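Long-range contacts in lipoprotein YgdI/YgdR-like SH3-like domain-containing protein (Shewanella oneidensis, PDB 2RB6), which is of unknown function but is probably a membrane-anchored bacterial lipoprotein whose soluble part folds as a small SH3-like beta domain: residues 6-11 with 47-52; 14-19 with 33-38. All coordinates share one frame; numbering follows the deposited sequence.

In the fold
The small SH3-like fold has two three-stranded antiparallel sheets, and the two contacts join different parts of it. Contact 1 pairs the first strand, 4-9, with the last, 47-53, and so brings the two ends of the domain together within one sheet. Contact 2 lies within the sequence that contact 1 spans; it joins the far edge strand of that sheet, 14-17, to the end of strand 29-33 and its loop in the other sheet. The contacts lie on opposite sides of the chain's centre, their centres about 13 Å apart. Strand 4-9 links them: M7 N lies 2.6 Å from I15 O, a probable hydrogen bond.

Contact 1 (6-11 with 47-52); sequences IMSTKD and VTQIIE
M7, present as selenomethionine, turns CG anti to its carbonyl carbon (chi1 -50°) and bends at chi3 (76°), bringing its terminal CE across V47, 3.5 Å from CG2. Their strands, the first and last of the SH3-like domain, run antiparallel, with M7 opposite I50 and V47 opposite T9. The flexible M7 chain fills the interior face beside beta-branched V47 and also meets Y30, Y32 and I42 of the other sheet. On the other face I6 sits opposite I51 in a hydrogen-bonded pair: I51 N reaches I6 O at 2.8 Å, and the return bond, I6 N to I51 O, is longer at 3.2 Å. Further on comes a beta bulge, in which T48 is the extra residue facing S8. T48 has a near-helical backbone, and its N donates to S8 O at 2.8 Å, while S8 N takes Q49 O at 3.3 Å. Serine, small and polar, suits this partly exposed spot under the extended Q49 chain, whose CG lies 3.7 Å from S8 CB and whose NE2 makes a weak 3.5 Å hydrogen bond to S8 OG. At the end of the pairing, the methyl CG2 of T48 rests 3.7 Å from K10 CA.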
loop_
_atom_site.group_PDB
_atom_site.type_symbol
_atom_site.label_atom_id
_atom_site.label_comp_id
_atom_site.label_asym_id
_atom_site.label_seq_id
_atom_site.Cartn_x
_atom_site.Cartn_y
_atom_site.Cartn_z
ATOM N N ILE A 6 4.129 2.909 -1.613
ATOM C CA ILE A 6 4.567 2.894 -0.237
ATOM C C ILE A 6 3.450 3.470 0.621
ATOM O O ILE A 6 2.862 4.504 0.284
ATOM C CB ILE A 6 5.837 3.753 -0.056
ATOM C CG1 ILE A 6 7.031 3.073 -0.720
ATOM C CG2 ILE A 6 6.094 3.997 1.412
ATOM C CD1 ILE A 6 8.304 3.894 -0.658
HETATM N N MSE A 7 3.157 2.778 1.718
HETATM C CA MSE A 7 2.131 3.202 2.653
HETATM C C MSE A 7 2.791 3.508 3.989
HETATM O O MSE A 7 3.641 2.747 4.475
HETATM C CB MSE A 7 1.108 2.092 2.856
HETATM C CG MSE A 7 0.575 1.505 1.572
HETATM SE SE MSE A 7 -0.664 0.041 1.898
HETATM C CE MSE A 7 -2.173 1.139 2.446
ATOM N N SER A 8 2.396 4.628 4.579
ATOM C CA SER A 8 2.926 5.033 5.870
ATOM C C SER A 8 1.873 4.799 6.938
ATOM O O SER A 8 0.723 5.211 6.794
ATOM C CB SER A 8 3.348 6.506 5.837
ATOM O OG SER A 8 4.575 6.660 5.140
ATOM N N THR A 9 2.284 4.118 8.003
ATOM C CA THR A 9 1.405 3.784 9.121
ATOM C C THR A 9 1.513 4.809 10.238
ATOM O O THR A 9 2.594 5.320 10.530
ATOM C CB THR A 9 1.757 2.398 9.697
ATOM O OG1 THR A 9 1.592 1.406 8.678
ATOM C CG2 THR A 9 0.861 2.059 10.881
ATOM N N LYS A 10 0.381 5.092 10.866
ATOM C CA LYS A 10 0.318 6.056 11.958
ATOM C C LYS A 10 1.360 5.794 13.046
ATOM O O LYS A 10 1.880 6.733 13.657
ATOM C CB LYS A 10 -1.074 6.037 12.585
ATOM C CG LYS A 10 -1.441 7.326 13.288
ATOM C CD LYS A 10 -2.882 7.299 13.781
ATOM C CE LYS A 10 -3.329 8.689 14.212
ATOM N NZ LYS A 10 -2.423 9.292 15.231
ATOM N N ASP A 11 1.666 4.522 13.291
ATOM C CA ASP A 11 2.636 4.174 14.319
ATOM C C ASP A 11 4.076 4.493 13.904
ATOM O O ASP A 11 5.004 4.366 14.706
ATOM C CB ASP A 11 2.496 2.696 14.706
ATOM C CG ASP A 11 2.822 1.753 13.568
ATOM O OD1 ASP A 11 2.461 0.560 13.667
ATOM O OD2 ASP A 11 3.449 2.193 12.585
ATOM N N VAL A 47 -3.413 3.810 8.135
ATOM C CA VAL A 47 -2.655 4.414 7.040
ATOM C C VAL A 47 -2.783 5.938 6.986
ATOM O O VAL A 47 -3.881 6.471 6.871
ATOM C CB VAL A 47 -3.107 3.810 5.690
ATOM C CG1 VAL A 47 -2.341 4.448 4.532
ATOM C CG2 VAL A 47 -2.900 2.308 5.710
ATOM N N THR A 48 -1.657 6.639 7.072
ATOM C CA THR A 48 -1.688 8.096 7.014
ATOM C C THR A 48 -1.648 8.622 5.576
ATOM O O THR A 48 -2.249 9.655 5.267
ATOM C CB THR A 48 -0.515 8.732 7.815
ATOM O OG1 THR A 48 0.737 8.268 7.299
ATOM C CG2 THR A 48 -0.619 8.378 9.298
ATOM N N GLN A 49 -0.972 7.901 4.688
ATOM C CA GLN A 49 -0.862 8.334 3.299
ATOM C C GLN A 49 -0.463 7.202 2.352
ATOM O O GLN A 49 0.136 6.207 2.771
ATOM C CB GLN A 49 0.187 9.453 3.209
ATOM C CG GLN A 49 1.519 9.058 3.851
ATOM C CD GLN A 49 2.531 10.194 3.920
ATOM O OE1 GLN A 49 2.171 11.376 3.898
ATOM N NE2 GLN A 49 3.806 9.837 4.032
ATOM N N ILE A 50 -0.799 7.353 1.076
ATOM C CA ILE A 50 -0.413 6.371 0.072
ATOM C C ILE A 50 0.442 7.105 -0.961
ATOM O O ILE A 50 -0.017 8.055 -1.596
ATOM C CB ILE A 50 -1.638 5.732 -0.596
ATOM C CG1 ILE A 50 -2.399 4.896 0.440
ATOM C CG2 ILE A 50 -1.190 4.870 -1.786
ATOM C CD1 ILE A 50 -3.735 4.367 -0.038
ATOM N N ILE A 51 1.689 6.665 -1.117
ATOM C CA ILE A 51 2.617 7.325 -2.028
ATOM C C ILE A 51 2.958 6.613 -3.328
ATOM O O ILE A 51 3.441 5.478 -3.332
ATOM C CB ILE A 51 3.950 7.632 -1.317
ATOM C CG1 ILE A 51 3.675 8.308 0.027
ATOM C CG2 ILE A 51 4.808 8.538 -2.193
ATOM C CD1 ILE A 51 4.881 8.409 0.923
ATOM N N GLU A 52 2.721 7.300 -4.439
ATOM C CA GLU A 52 3.047 6.726 -5.730
ATOM C C GLU A 52 4.336 7.322 -6.304
ATOM O O GLU A 52 4.472 8.536 -6.442
ATOM C CB GLU A 52 1.923 6.952 -6.727
ATOM C CG GLU A 52 2.326 6.507 -8.104
ATOM C CD GLU A 52 1.302 6.829 -9.150
ATOM O OE1 GLU A 52 0.625 7.868 -9.027
ATOM O OE2 GLU A 52 1.187 6.053 -10.113
#

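Contact 2 (14-19 with 33-38); sequences MITSDS and YDEDGR
S17 and Y33 carry the polar part of this contact, in which the end of an edge strand meets the start of a hairpin loop. S17 OG is anti to its own backbone N (chi1 177°) and comes within 3.1 Å of Y33 O, a hydrogen-bonding distance, although the hydroxyl proton has another acceptor within reach. A serine suits this buried position: it is short enough to fit and can still serve a backbone carbonyl.

A water completes the polar network. It accepts from Y33 N at 3.1 Å, lies 2.9 Å from S17 OG, and gives a weak bond to S19 O. The same water lies in the plane of the Y33 ring, at its edge. One small molecule thus ties the Y33 backbone to both serines.

The remaining contacts are van der Waals and few. The side chains of T16 and E35 cross at about a right angle, and the bent chain of E35 brings OE2 to 3.7 Å from T16 O and 3.9 Å from T16 OG1. S19 OG approaches Y33 CD1 obliquely at 4.4 Å.

Inside the loop, D34 N bonds to R38 O at 3.3 Å.

In the fold, strand 14-17 is hydrogen-bonded to strand 4-9, S17 with Y5, while I15 and S17 pack on Y32 of strand 29-33. Y33 touches E39 and D34 touches V40 across the hairpin of strands 29-33 and 39-43; the contact thus sets the end of edge strand 14-17 of one sheet beside the hairpin end of the other.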
loop_
_atom_site.group_PDB
_atom_site.type_symbol
_atom_site.label_atom_id
_atom_site.label_comp_id
_atom_site.label_asym_id
_atom_site.label_seq_id
_atom_site.Cartn_x
_atom_site.Cartn_y
_atom_site.Cartn_z
HETATM N N MSE A 14 6.441 1.785 7.739
HETATM C CA MSE A 14 6.372 2.049 6.308
HETATM C C MSE A 14 6.221 0.698 5.601
HETATM O O MSE A 14 6.782 -0.302 6.046
HETATM C CB MSE A 14 7.656 2.772 5.880
HETATM C CG MSE A 14 7.743 3.219 4.428
HETATM SE SE MSE A 14 8.883 2.065 3.361
HETATM C CE MSE A 14 10.522 2.208 4.399
ATOM N N ILE A 15 5.442 0.664 4.522
ATOM C CA ILE A 15 5.224 -0.579 3.775
ATOM C C ILE A 15 5.243 -0.346 2.257
ATOM O O ILE A 15 4.631 0.599 1.751
ATOM C CB ILE A 15 3.875 -1.231 4.181
ATOM C CG1 ILE A 15 3.899 -1.571 5.671
ATOM C CG2 ILE A 15 3.633 -2.498 3.379
ATOM C CD1 ILE A 15 2.566 -2.056 6.210
ATOM N N THR A 16 5.951 -1.214 1.537
ATOM C CA THR A 16 6.045 -1.099 0.084
ATOM C C THR A 16 5.143 -2.106 -0.639
ATOM O O THR A 16 4.712 -3.096 -0.056
ATOM C CB THR A 16 7.505 -1.303 -0.400
ATOM O OG1 THR A 16 7.920 -2.653 -0.148
ATOM C CG2 THR A 16 8.440 -0.352 0.325
ATOM N N SER A 17 4.863 -1.832 -1.911
ATOM C CA SER A 17 4.020 -2.681 -2.756
ATOM C C SER A 17 4.210 -2.288 -4.225
ATOM O O SER A 17 4.409 -1.113 -4.535
ATOM C CB SER A 17 2.548 -2.513 -2.368
ATOM O OG SER A 17 1.711 -3.280 -3.216
ATOM N N ASP A 18 4.148 -3.257 -5.134
ATOM C CA ASP A 18 4.323 -2.932 -6.554
ATOM C C ASP A 18 2.993 -2.665 -7.267
ATOM O O ASP A 18 2.973 -2.339 -8.456
ATOM C CB ASP A 18 5.120 -4.037 -7.273
ATOM C CG ASP A 18 6.590 -4.091 -6.830
ATOM O OD1 ASP A 18 7.316 -3.077 -6.980
ATOM O OD2 ASP A 18 7.022 -5.155 -6.334
ATOM N N SER A 19 1.889 -2.794 -6.529
ATOM C CA SER A 19 0.547 -2.536 -7.063
ATOM C C SER A 19 -0.151 -1.518 -6.181
ATOM O O SER A 19 0.107 -1.432 -4.981
ATOM C CB SER A 19 -0.318 -3.802 -7.075
ATOM O OG SER A 19 0.235 -4.824 -7.882
ATOM N N TYR A 33 -0.207 -6.104 -2.287
ATOM C CA TYR A 33 0.640 -7.287 -2.452
ATOM C C TYR A 33 2.031 -7.081 -1.886
ATOM O O TYR A 33 2.660 -6.055 -2.120
ATOM C CB TYR A 33 0.746 -7.688 -3.929
ATOM C CG TYR A 33 -0.543 -8.204 -4.496
ATOM C CD1 TYR A 33 -1.580 -7.327 -4.822
ATOM C CD2 TYR A 33 -0.753 -9.570 -4.662
ATOM C CE1 TYR A 33 -2.799 -7.797 -5.294
ATOM C CE2 TYR A 33 -1.967 -10.052 -5.133
ATOM C CZ TYR A 33 -2.990 -9.158 -5.447
ATOM O OH TYR A 33 -4.208 -9.625 -5.899
ATOM N N ASP A 34 2.505 -8.076 -1.147
ATOM C CA ASP A 34 3.821 -8.008 -0.533
ATOM C C ASP A 34 4.920 -8.542 -1.453
ATOM O O ASP A 34 4.658 -9.257 -2.426
ATOM C CB ASP A 34 3.827 -8.795 0.780
ATOM C CG ASP A 34 3.947 -10.296 0.564
ATOM O OD1 ASP A 34 3.173 -10.851 -0.244
ATOM O OD2 ASP A 34 4.812 -10.924 1.212
ATOM N N GLU A 35 6.154 -8.180 -1.125
ATOM C CA GLU A 35 7.330 -8.598 -1.878
ATOM C C GLU A 35 7.408 -10.121 -1.860
ATOM O O GLU A 35 7.369 -10.726 -0.790
ATOM C CB GLU A 35 8.591 -8.015 -1.228
ATOM C CG GLU A 35 8.388 -6.679 -0.491
ATOM C CD GLU A 35 7.575 -6.807 0.803
ATOM O OE1 GLU A 35 7.959 -7.619 1.679
ATOM O OE2 GLU A 35 6.557 -6.088 0.952
ATOM N N ASP A 36 7.528 -10.743 -3.030
ATOM C CA ASP A 36 7.608 -12.203 -3.098
ATOM C C ASP A 36 6.461 -12.816 -2.305
ATOM O O ASP A 36 6.696 -13.532 -1.329
ATOM C CB ASP A 36 8.930 -12.717 -2.497
ATOM C CG ASP A 36 10.129 -12.472 -3.393
ATOM O OD1 ASP A 36 10.160 -13.028 -4.511
ATOM O OD2 ASP A 36 11.046 -11.731 -2.974
ATOM N N GLY A 37 5.225 -12.539 -2.705
ATOM C CA GLY A 37 4.122 -13.108 -1.957
ATOM C C GLY A 37 2.709 -12.782 -2.389
ATOM O O GLY A 37 2.471 -12.188 -3.448
ATOM N N ARG A 38 1.768 -13.184 -1.537
ATOM C CA ARG A 38 0.349 -12.979 -1.781
ATOM C C ARG A 38 -0.092 -11.632 -1.234
ATOM O O ARG A 38 0.727 -10.799 -0.839
ATOM C CB ARG A 38 -0.482 -14.091 -1.113
ATOM C CG ARG A 38 -1.915 -14.204 -1.651
ATOM C CD ARG A 38 -2.866 -14.946 -0.699
ATOM N NE ARG A 38 -3.143 -14.184 0.525
ATOM C CZ ARG A 38 -4.077 -14.505 1.422
ATOM N NH1 ARG A 38 -4.845 -15.577 1.250
ATOM N NH2 ARG A 38 -4.240 -13.751 2.503
HETATM O O HOH W 1 -1.047 -3.626 -4.003
#